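Local atomic coordinates of protease Do-like 2, chloroplastic (PDB entry 4FLN), a protein that acts as a chloroplast serine protease that makes the primary cleavage in the photodamaged D1 protein of plant photosystem II. Residues 235-239 against 250-254. Residues are numbered along the deposited sequence; the frame is centred on the assembly and turned at random.
Sequences VVSHF and TGYPC
The imidazole of His238 and the phenol of Tyr252 form an offset stack: their centroids are 4.1 Å apart and their planes differ by 22°. The overlap is partial, for Tyr252 CE1 sits over the rim of the imidazole, with His238 ND1 at 3.2 Å and CG at a similar distance, while His238 CE1 lies over the rim of the phenol. The two side chains run past each other in opposite directions. With CG anti to the backbone N (chi1 -174°), His238 projects from helix 233-246 toward the loop, and its CE1 edge comes within 3.4 Å of Gly251 O, close to the imidazole plane. Rotation of this ring is further restrained at NE2, hydrogen-bonded to Lys331 O, and Phe332 also stacks on it.

The Tyr252 side chain reaches across to the helix, where Tyr252 OH donates to Val235 O, 2.8 Å away. That oxygen lies at the edge of the phenol, in its plane, and also accepts the helical bond from Phe239 N, at 3.2 Å; the two donors approach from opposite faces of the carbonyl plane. The hydroxyl is tilted 23° from that plane, and its approach to the C=O is bent.

Helix 233-246 follows the last strand of the second barrel of the trypsin-like protease fold, and residues 250-254 lie in the loop between this helix and strand 257-261, which opens the sheet of the first PDZ domain. Tyr252 packs this loop onto the helix where protease and PDZ parts meet.

Val235 CG1 meets the phenol crosswise, 3.4 Å from Tyr252 OH, and Leu186 and Cys121 touch both side chains. Phe239 contributes its CB, 3.7 Å from Tyr252 OH, while its ring meets that of Tyr249.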
ATOM      1  N   VAL B 235      27.495  30.902   9.623  1.00 43.51           N
ATOM      2  CA  VAL B 235      28.077  29.604   9.328  1.00 40.12           C
ATOM      3  C   VAL B 235      28.890  29.735   8.067  1.00 48.33           C
ATOM      4  O   VAL B 235      29.911  29.074   7.899  1.00 57.33           O
ATOM      5  CB  VAL B 235      27.011  28.537   9.100  1.00 42.38           C
ATOM      6  CG1 VAL B 235      27.655  27.267   8.593  1.00 33.64           C
ATOM      7  CG2 VAL B 235      26.251  28.278  10.379  1.00 49.51           C
ATOM      8  N   VAL B 236      28.427  30.601   7.178  1.00 53.00           N
ATOM      9  CA  VAL B 236      29.146  30.881   5.944  1.00 55.76           C
ATOM     10  C   VAL B 236      30.463  31.599   6.193  1.00 48.48           C
ATOM     11  O   VAL B 236      31.481  31.236   5.598  1.00 48.54           O
ATOM     12  CB  VAL B 236      28.314  31.720   4.969  1.00 50.44           C
ATOM     13  CG1 VAL B 236      29.156  32.083   3.758  1.00 39.64           C
ATOM     14  CG2 VAL B 236      27.078  30.955   4.558  1.00 53.39           C
ATOM     15  N   SER B 237      30.437  32.616   7.059  1.00 45.30           N
ATOM     16  CA  SER B 237      31.650  33.367   7.407  1.00 50.15           C
ATOM     17  C   SER B 237      32.679  32.395   7.923  1.00 49.76           C
ATOM     18  O   SER B 237      33.820  32.383   7.468  1.00 46.70           O
ATOM     19  CB  SER B 237      31.395  34.400   8.504  1.00 50.02           C
ATOM     20  OG  SER B 237      30.307  35.248   8.193  1.00 70.14           O
ATOM     21  N   HIS B 238      32.252  31.571   8.878  1.00 45.45           N
ATOM     22  CA  HIS B 238      33.118  30.582   9.491  1.00 45.67           C
ATOM     23  C   HIS B 238      33.810  29.755   8.428  1.00 44.91           C
ATOM     24  O   HIS B 238      34.998  29.476   8.518  1.00 51.14           O
ATOM     25  CB  HIS B 238      32.314  29.668  10.406  1.00 52.61           C
ATOM     26  CG  HIS B 238      33.156  28.705  11.178  1.00 52.99           C
ATOM     27  ND1 HIS B 238      33.837  27.667  10.577  1.00 56.95           N
ATOM     28  CD2 HIS B 238      33.437  28.627  12.499  1.00 47.73           C
ATOM     29  CE1 HIS B 238      34.495  26.986  11.497  1.00 57.50           C
ATOM     30  NE2 HIS B 238      34.275  27.552  12.671  1.00 56.25           N
ATOM     31  N   PHE B 239      33.057  29.374   7.411  1.00 44.42           N
ATOM     32  CA  PHE B 239      33.616  28.591   6.330  1.00 51.59           C
ATOM     33  C   PHE B 239      34.652  29.387   5.540  1.00 52.22           C
ATOM     34  O   PHE B 239      35.741  28.899   5.240  1.00 54.65           O
ATOM     35  CB  PHE B 239      32.504  28.096   5.407  1.00 53.09           C
ATOM     36  CG  PHE B 239      32.995  27.201   4.319  1.00 47.56           C
ATOM     37  CD1 PHE B 239      33.481  25.940   4.617  1.00 45.41           C
ATOM     38  CD2 PHE B 239      32.992  27.626   3.005  1.00 37.92           C
ATOM     39  CE1 PHE B 239      33.946  25.121   3.623  1.00 53.72           C
ATOM     40  CE2 PHE B 239      33.457  26.812   2.005  1.00 49.52           C
ATOM     41  CZ  PHE B 239      33.937  25.556   2.309  1.00 54.76           C
ATOM     42  N   THR B 250      38.730  22.931   7.617  1.00 66.82           N
ATOM     43  CA  THR B 250      39.046  22.279   8.889  1.00 63.65           C
ATOM     44  C   THR B 250      37.819  21.943   9.731  1.00 61.38           C
ATOM     45  O   THR B 250      37.930  21.344  10.799  1.00 63.02           O
ATOM     46  CB  THR B 250      40.020  23.123   9.727  1.00 62.87           C
ATOM     47  OG1 THR B 250      39.476  24.436   9.903  1.00 63.24           O
ATOM     48  CG2 THR B 250      41.362  23.230   9.028  1.00 58.81           C
ATOM     49  N   GLY B 251      36.650  22.349   9.259  1.00 60.22           N
ATOM     50  CA  GLY B 251      35.408  21.977   9.909  1.00 53.50           C
ATOM     51  C   GLY B 251      35.019  22.737  11.164  1.00 49.26           C
ATOM     52  O   GLY B 251      35.625  23.744  11.522  1.00 59.34           O
ATOM     53  N   TYR B 252      33.974  22.241  11.814  1.00 40.92           N
ATOM     54  CA  TYR B 252      33.409  22.835  13.016  1.00 42.84           C
ATOM     55  C   TYR B 252      33.628  21.916  14.224  1.00 43.60           C
ATOM     56  O   TYR B 252      33.241  20.743  14.205  1.00 46.81           O
ATOM     57  CB  TYR B 252      31.921  23.139  12.801  1.00 37.62           C
ATOM     58  CG  TYR B 252      31.658  24.023  11.612  1.00 36.22           C
ATOM     59  CD1 TYR B 252      31.291  25.347  11.780  1.00 36.64           C
ATOM     60  CD2 TYR B 252      31.787  23.536  10.312  1.00 41.03           C
ATOM     61  CE1 TYR B 252      31.049  26.172  10.686  1.00 32.34           C
ATOM     62  CE2 TYR B 252      31.558  24.355   9.211  1.00 37.02           C
ATOM     63  CZ  TYR B 252      31.187  25.672   9.412  1.00 36.80           C
ATOM     64  OH  TYR B 252      30.952  26.499   8.344  1.00 42.38           O
ATOM     65  N   PRO B 253      34.270  22.440  15.276  1.00 42.36           N
ATOM     66  CA  PRO B 253      34.656  21.566  16.389  1.00 47.70           C
ATOM     67  C   PRO B 253      33.481  21.133  17.266  1.00 42.85           C
ATOM     68  O   PRO B 253      32.419  21.745  17.242  1.00 41.20           O
ATOM     69  CB  PRO B 253      35.642  22.430  17.179  1.00 36.60           C
ATOM     70  CG  PRO B 253      35.221  23.816  16.894  1.00 45.77           C
ATOM     71  CD  PRO B 253      34.659  23.841  15.507  1.00 44.05           C
ATOM     72  N   CYS B 254      33.682  20.061  18.022  1.00 43.50           N
ATOM     73  CA  CYS B 254      32.729  19.652  19.045  1.00 46.11           C
ATOM     74  C   CYS B 254      33.449  19.551  20.390  1.00 48.33           C
ATOM     75  O   CYS B 254      34.676  19.434  20.451  1.00 44.44           O
ATOM     76  CB  CYS B 254      32.077  18.314  18.696  1.00 35.82           C
ATOM     77  SG  CYS B 254      33.176  16.891  18.877  1.00 60.92           S
TER